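Local coordinates for proton-dependent oligopeptide transporter family protein (Xanthomonas campestris, PDB 6EI3) that probably couples proton movement to the transport of peptides across the membrane, as a member of the POT family of the major facilitator superfamily, at residues 76-81 and 118-123; 5-10 and 122-127. All blocks are in the same frame, centred on the assembly; numbering follows the deposited sequence.

Contact 1. Residues 76-81 and 118-123; sequences YTTIIW and KPLVAS. With 78M ((2S)-2,3-dihydroxypropyl(7Z)-pentadec-7-enoate), chain B.
Thr78 and Ile79 of helix 62-95 pack against Leu120 of segment 118-123, and this small apolar patch, plain helix-side packing, is the tight side of the contact. The methyl CG2 of Thr78 meets Leu120 CD1 at 3.5 Å, the two side chains crossing at about a right angle. Ile79 instead runs alongside Leu120 in the opposite direction, with its CG1 3.8 Å from Leu120 CB. Thr78 keeps its two branches apart in role: CG2, anti to the backbone N, faces the leucine, while OG1 is hydrogen-bonded to Gly74 O one turn back. Toward Val121 the packing is looser, Ile79 CD1 coming to 4.2 Å from Val121 N.

Another side of the helix carries a monoacylglycerol headgroup site. Thr77 OG1 and the glycerol O21 of 78M share a hydrogen bond of 2.7 Å, and Trp81 NE1 donates to its O19 over 2.9 Å with an N-H...O angle of 151°. The two bonds hold neighbouring hydroxyls of one headgroup.

Around residues 76-81, helix 62-95 has lipid on one side and protein on another: Ile79 and Ile80 also touch Phe186 of helix 168-188, and Leu120 reaches back to Ala69 of helix 62-95.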
loop_
_atom_site.group_PDB
_atom_site.type_symbol
_atom_site.label_atom_id
_atom_site.label_comp_id
_atom_site.label_asym_id
_atom_site.label_seq_id
_atom_site.Cartn_x
_atom_site.Cartn_y
_atom_site.Cartn_z
ATOM N N TYR A 76 -0.528 22.789 3.683
ATOM C CA TYR A 76 -0.223 23.058 5.097
ATOM C C TYR A 76 -1.408 22.778 6.032
ATOM O O TYR A 76 -1.246 22.050 7.017
ATOM C CB TYR A 76 0.292 24.500 5.343
ATOM C CG TYR A 76 0.467 24.761 6.822
ATOM C CD1 TYR A 76 1.545 24.218 7.521
ATOM C CD2 TYR A 76 -0.497 25.453 7.547
ATOM C CE1 TYR A 76 1.672 24.386 8.902
ATOM C CE2 TYR A 76 -0.375 25.639 8.924
ATOM C CZ TYR A 76 0.718 25.110 9.595
ATOM O OH TYR A 76 0.837 25.269 10.948
ATOM N N THR A 77 -2.564 23.416 5.762
ATOM C CA THR A 77 -3.773 23.285 6.596
ATOM C C THR A 77 -4.278 21.840 6.651
ATOM O O THR A 77 -4.650 21.365 7.715
ATOM C CB THR A 77 -4.849 24.264 6.097
ATOM O OG1 THR A 77 -4.336 25.583 6.256
ATOM C CG2 THR A 77 -6.184 24.136 6.846
ATOM N N THR A 78 -4.295 21.168 5.508
ATOM C CA THR A 78 -4.773 19.794 5.386
ATOM C C THR A 78 -3.862 18.860 6.190
ATOM O O THR A 78 -4.373 18.041 6.960
ATOM C CB THR A 78 -4.920 19.428 3.905
ATOM O OG1 THR A 78 -5.666 20.464 3.266
ATOM C CG2 THR A 78 -5.640 18.091 3.699
ATOM N N ILE A 79 -2.527 19.051 6.086
ATOM C CA ILE A 79 -1.564 18.253 6.851
ATOM C C ILE A 79 -1.816 18.424 8.342
ATOM O O ILE A 79 -1.887 17.425 9.057
ATOM C CB ILE A 79 -0.058 18.509 6.479
ATOM C CG1 ILE A 79 0.246 17.985 5.054
ATOM C CG2 ILE A 79 0.871 17.793 7.525
ATOM C CD1 ILE A 79 1.539 18.585 4.382
ATOM N N ILE A 80 -1.948 19.671 8.803
ATOM C CA ILE A 80 -2.175 19.996 10.212
ATOM C C ILE A 80 -3.425 19.303 10.772
ATOM O O ILE A 80 -3.344 18.671 11.823
ATOM C CB ILE A 80 -2.195 21.547 10.438
ATOM C CG1 ILE A 80 -0.767 22.119 10.518
ATOM C CG2 ILE A 80 -3.013 21.955 11.686
ATOM C CD1 ILE A 80 0.092 21.778 11.815
ATOM N N TRP A 81 -4.566 19.408 10.057
ATOM C CA TRP A 81 -5.825 18.845 10.532
ATOM C C TRP A 81 -5.853 17.330 10.488
ATOM O O TRP A 81 -6.342 16.727 11.433
ATOM C CB TRP A 81 -7.026 19.479 9.820
ATOM C CG TRP A 81 -7.334 20.833 10.390
ATOM C CD1 TRP A 81 -7.083 22.042 9.809
ATOM C CD2 TRP A 81 -7.789 21.118 11.726
ATOM N NE1 TRP A 81 -7.434 23.062 10.665
ATOM C CE2 TRP A 81 -7.872 22.523 11.849
ATOM C CE3 TRP A 81 -8.165 20.318 12.824
ATOM C CZ2 TRP A 81 -8.329 23.147 13.020
ATOM C CZ3 TRP A 81 -8.611 20.936 13.985
ATOM C CH2 TRP A 81 -8.696 22.335 14.075
ATOM N N LYS A 118 -0.555 11.411 3.467
ATOM C CA LYS A 118 0.290 10.610 2.596
ATOM C C LYS A 118 0.561 11.231 1.201
ATOM O O LYS A 118 1.725 11.257 0.826
ATOM C CB LYS A 118 -0.290 9.199 2.494
ATOM C CG LYS A 118 0.597 8.185 1.819
ATOM C CD LYS A 118 -0.162 6.871 1.758
ATOM C CE LYS A 118 0.660 5.748 2.283
ATOM N NZ LYS A 118 0.754 5.739 3.746
ATOM N N PRO A 119 -0.402 11.754 0.404
ATOM C CA PRO A 119 -0.001 12.307 -0.902
ATOM C C PRO A 119 0.427 13.770 -0.787
ATOM O O PRO A 119 0.637 14.417 -1.804
ATOM C CB PRO A 119 -1.293 12.173 -1.723
ATOM C CG PRO A 119 -2.378 12.404 -0.715
ATOM C CD PRO A 119 -1.868 11.867 0.603
ATOM N N LEU A 120 0.496 14.305 0.447
ATOM C CA LEU A 120 0.756 15.731 0.678
ATOM C C LEU A 120 2.134 16.090 1.193
ATOM O O LEU A 120 2.635 17.145 0.828
ATOM C CB LEU A 120 -0.299 16.331 1.645
ATOM C CG LEU A 120 -1.791 16.022 1.384
ATOM C CD1 LEU A 120 -2.649 16.656 2.440
ATOM C CD2 LEU A 120 -2.230 16.448 -0.032
ATOM N N VAL A 121 2.716 15.248 2.049
ATOM C CA VAL A 121 4.007 15.510 2.688
ATOM C C VAL A 121 5.121 15.751 1.646
ATOM O O VAL A 121 5.796 16.780 1.720
ATOM C CB VAL A 121 4.364 14.433 3.758
ATOM C CG1 VAL A 121 4.665 13.063 3.142
ATOM C CG2 VAL A 121 5.489 14.896 4.678
ATOM N N ALA A 122 5.275 14.837 0.662
ATOM C CA ALA A 122 6.307 14.941 -0.366
ATOM C C ALA A 122 6.114 16.119 -1.285
ATOM O O ALA A 122 7.072 16.826 -1.559
ATOM C CB ALA A 122 6.406 13.648 -1.164
ATOM N N SER A 123 4.875 16.353 -1.736
ATOM C CA SER A 123 4.508 17.473 -2.618
ATOM C C SER A 123 4.750 18.828 -1.919
ATOM O O SER A 123 5.259 19.754 -2.545
ATOM C CB SER A 123 3.039 17.347 -3.018
ATOM O OG SER A 123 2.720 18.374 -3.939
HETATM O O21 78M B . -3.594 26.323 8.774
HETATM C C20 78M B . -4.850 26.677 9.333
HETATM C C18 78M B . -5.203 25.771 10.490
HETATM O O19 78M B . -6.600 25.889 10.785
HETATM C C17 78M B . -4.389 26.074 11.724
HETATM O O2 78M B . -4.696 25.018 12.665
HETATM C C1 78M B . -3.957 24.944 13.778
HETATM O O1 78M B . -2.996 25.638 13.994
HETATM C C2 78M B . -4.499 23.901 14.716
HETATM C C3 78M B . -3.632 23.608 15.940
HETATM C C4 78M B . -2.352 22.844 15.619
HETATM C C5 78M B . -1.587 22.376 16.844
HETATM C C6 78M B . -0.157 21.936 16.548
HETATM C C7 78M B . 0.468 21.121 17.644
HETATM C C8 78M B . 1.099 21.543 18.734
HETATM C C9 78M B . 1.350 22.957 19.187
HETATM C C10 78M B . 2.179 23.033 20.476
HETATM C C11 78M B . 3.680 22.862 20.269
HETATM C C12 78M B . 4.449 22.445 21.515
HETATM C C13 78M B . 5.967 22.467 21.345
HETATM C C15 78M B . 6.921 20.232 22.171
HETATM C C14 78M B . 6.751 21.727 22.426
#

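Contact 2. Residues 5-10 and 122-127; sequences PFIIGN and ASFMVD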
loop_
_atom_site.group_PDB
_atom_site.type_symbol
_atom_site.label_atom_id
_atom_site.label_comp_id
_atom_site.label_asym_id
_atom_site.label_seq_id
_atom_site.Cartn_x
_atom_site.Cartn_y
_atom_site.Cartn_z
ATOM N N PRO A 5 14.282 21.453 7.607
ATOM C CA PRO A 5 14.463 20.592 8.810
ATOM C C PRO A 5 13.160 20.244 9.546
ATOM O O PRO A 5 13.025 19.150 10.082
ATOM C CB PRO A 5 15.411 21.415 9.693
ATOM C CG PRO A 5 16.171 22.283 8.732
ATOM C CD PRO A 5 15.148 22.654 7.689
ATOM N N PHE A 6 12.188 21.166 9.549
ATOM C CA PHE A 6 10.878 20.953 10.189
ATOM C C PHE A 6 10.105 19.852 9.469
ATOM O O PHE A 6 9.419 19.080 10.122
ATOM C CB PHE A 6 10.064 22.254 10.231
ATOM C CG PHE A 6 10.725 23.346 11.046
ATOM C CD1 PHE A 6 10.558 23.404 12.425
ATOM C CD2 PHE A 6 11.514 24.312 10.434
ATOM C CE1 PHE A 6 11.181 24.406 13.180
ATOM C CE2 PHE A 6 12.135 25.311 11.186
ATOM C CZ PHE A 6 11.961 25.353 12.555
ATOM N N ILE A 7 10.266 19.770 8.123
ATOM C CA ILE A 7 9.647 18.755 7.254
ATOM C C ILE A 7 10.325 17.406 7.501
ATOM O O ILE A 7 9.648 16.385 7.598
ATOM C CB ILE A 7 9.762 19.192 5.753
ATOM C CG1 ILE A 7 9.040 20.553 5.476
ATOM C CG2 ILE A 7 9.315 18.086 4.768
ATOM C CD1 ILE A 7 7.558 20.618 5.686
ATOM N N ILE A 8 11.687 17.409 7.603
ATOM C CA ILE A 8 12.473 16.176 7.839
ATOM C C ILE A 8 12.087 15.600 9.225
ATOM O O ILE A 8 11.805 14.406 9.322
ATOM C CB ILE A 8 14.014 16.435 7.682
ATOM C CG1 ILE A 8 14.400 16.587 6.187
ATOM C CG2 ILE A 8 14.858 15.324 8.352
ATOM C CD1 ILE A 8 15.832 17.228 5.928
ATOM N N GLY A 9 12.040 16.464 10.247
ATOM C CA GLY A 9 11.659 16.098 11.612
ATOM C C GLY A 9 10.278 15.463 11.673
ATOM O O GLY A 9 10.098 14.396 12.250
ATOM N N ASN A 10 9.295 16.112 11.044
ATOM C CA ASN A 10 7.924 15.621 10.981
ATOM C C ASN A 10 7.887 14.263 10.271
ATOM O O ASN A 10 7.247 13.342 10.783
ATOM C CB ASN A 10 7.036 16.645 10.265
ATOM C CG ASN A 10 5.666 16.106 9.942
ATOM O OD1 ASN A 10 4.764 16.034 10.790
ATOM N ND2 ASN A 10 5.526 15.605 8.740
ATOM N N ALA A 122 5.275 14.837 0.662
ATOM C CA ALA A 122 6.307 14.941 -0.366
ATOM C C ALA A 122 6.114 16.119 -1.285
ATOM O O ALA A 122 7.072 16.826 -1.559
ATOM C CB ALA A 122 6.406 13.648 -1.164
ATOM N N SER A 123 4.875 16.353 -1.736
ATOM C CA SER A 123 4.508 17.473 -2.618
ATOM C C SER A 123 4.750 18.828 -1.919
ATOM O O SER A 123 5.259 19.754 -2.545
ATOM C CB SER A 123 3.039 17.347 -3.018
ATOM O OG SER A 123 2.720 18.374 -3.939
ATOM N N PHE A 124 4.386 18.940 -0.615
ATOM C CA PHE A 124 4.605 20.175 0.168
ATOM C C PHE A 124 6.095 20.428 0.353
ATOM O O PHE A 124 6.523 21.575 0.403
ATOM C CB PHE A 124 3.905 20.080 1.535
ATOM C CG PHE A 124 3.918 21.344 2.366
ATOM C CD1 PHE A 124 3.209 22.471 1.960
ATOM C CD2 PHE A 124 4.543 21.370 3.609
ATOM C CE1 PHE A 124 3.182 23.625 2.747
ATOM C CE2 PHE A 124 4.545 22.534 4.382
ATOM C CZ PHE A 124 3.839 23.642 3.961
ATOM N N MET A 125 6.886 19.351 0.480
ATOM C CA MET A 125 8.345 19.482 0.614
ATOM C C MET A 125 8.931 20.105 -0.679
ATOM O O MET A 125 9.766 20.999 -0.592
ATOM C CB MET A 125 8.984 18.104 0.886
ATOM C CG MET A 125 10.503 18.171 1.062
ATOM S SD MET A 125 11.382 18.048 -0.524
ATOM C CE MET A 125 11.170 16.255 -0.877
ATOM N N VAL A 126 8.550 19.575 -1.863
ATOM C CA VAL A 126 9.048 20.076 -3.162
ATOM C C VAL A 126 8.705 21.589 -3.327
ATOM O O VAL A 126 9.548 22.351 -3.797
ATOM C CB VAL A 126 8.557 19.211 -4.359
ATOM C CG1 VAL A 126 9.080 19.745 -5.697
ATOM C CG2 VAL A 126 8.957 17.751 -4.187
ATOM N N ASP A 127 7.502 22.014 -2.861
ATOM C CA ASP A 127 7.026 23.417 -2.883
ATOM C C ASP A 127 7.988 24.374 -2.169
ATOM O O ASP A 127 7.976 25.553 -2.465
ATOM C CB ASP A 127 5.655 23.541 -2.168
ATOM C CG ASP A 127 4.462 22.959 -2.901
ATOM O OD1 ASP A 127 4.618 22.567 -4.081
ATOM O OD2 ASP A 127 3.365 22.887 -2.289
#
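Ile7 of helix 4-22 fits between Phe124 and Met125, consecutive residues of helix 121-127, and gives each a different branch. This is a compact case of one branched side chain serving two neighbours in plain helix-helix packing, probably within the N-terminal helical half of the MFS fold, with the CA atoms of Ile7 and Met125 6.8 Å apart. The branch contacts hold for the conformer of Ile7 described, a second one being modelled.

Along 122-127, Ala122 comes first, its CB turned away from helix 4-22 and its carbonyl accepting the backbone N-H of Val126 within the helix. Next in the contact is Phe124, whose ring is carried anti to the backbone N (chi1 -173°). Ile7 CD1 reaches the rim of that ring near its plane, 3.7 Å from Phe124 CD2, so the isoleucine meets an edge and not a face; the two side chains cross at about a right angle. Met125 follows: Ile7 CG2 lies 3.9 Å from Met125 CG, with Met125 CB beside it. Beyond CG the methionine bends at both chi2 (-87°) and chi3 (-74°), which takes its end away from helix 4-22; the touching is therefore done by the root of the chain. At the end of the segment, Asp127 is directed elsewhere, its OD2 forming a salt bridge with Lys75 of helix 62-95.

Several neighbouring elements pack around the contact. Phe124 makes an edge-to-face pair with Tyr193, Ile7 leans on Phe186 of helix 168-188, and Met125 packs on Val140 of helix 137-165.

Overall arrangement
Contacts 1 and 2 lie with their centres about 9 Å apart, on the same side of the chain's centre, and both draw on helix 121-127. Along the chain, segment 5-10 comes first, then 76-81, and both contacts end on the overlapping segments 118-123 and 122-127, which share Ala122 and Ser123. The chain from Leu120 to Met125 therefore packs on both 4-22 and 62-95, helices far apart in sequence. The contacts also touch directly: Phe124 CZ lies 3.9 Å from Tyr76 CB, and Phe124 CB lies 4.0 Å from Ile79 CD1. The two apolar patches thus meet at Phe124 within the helical bundle of this transporter, with bound lipid beside contact 1.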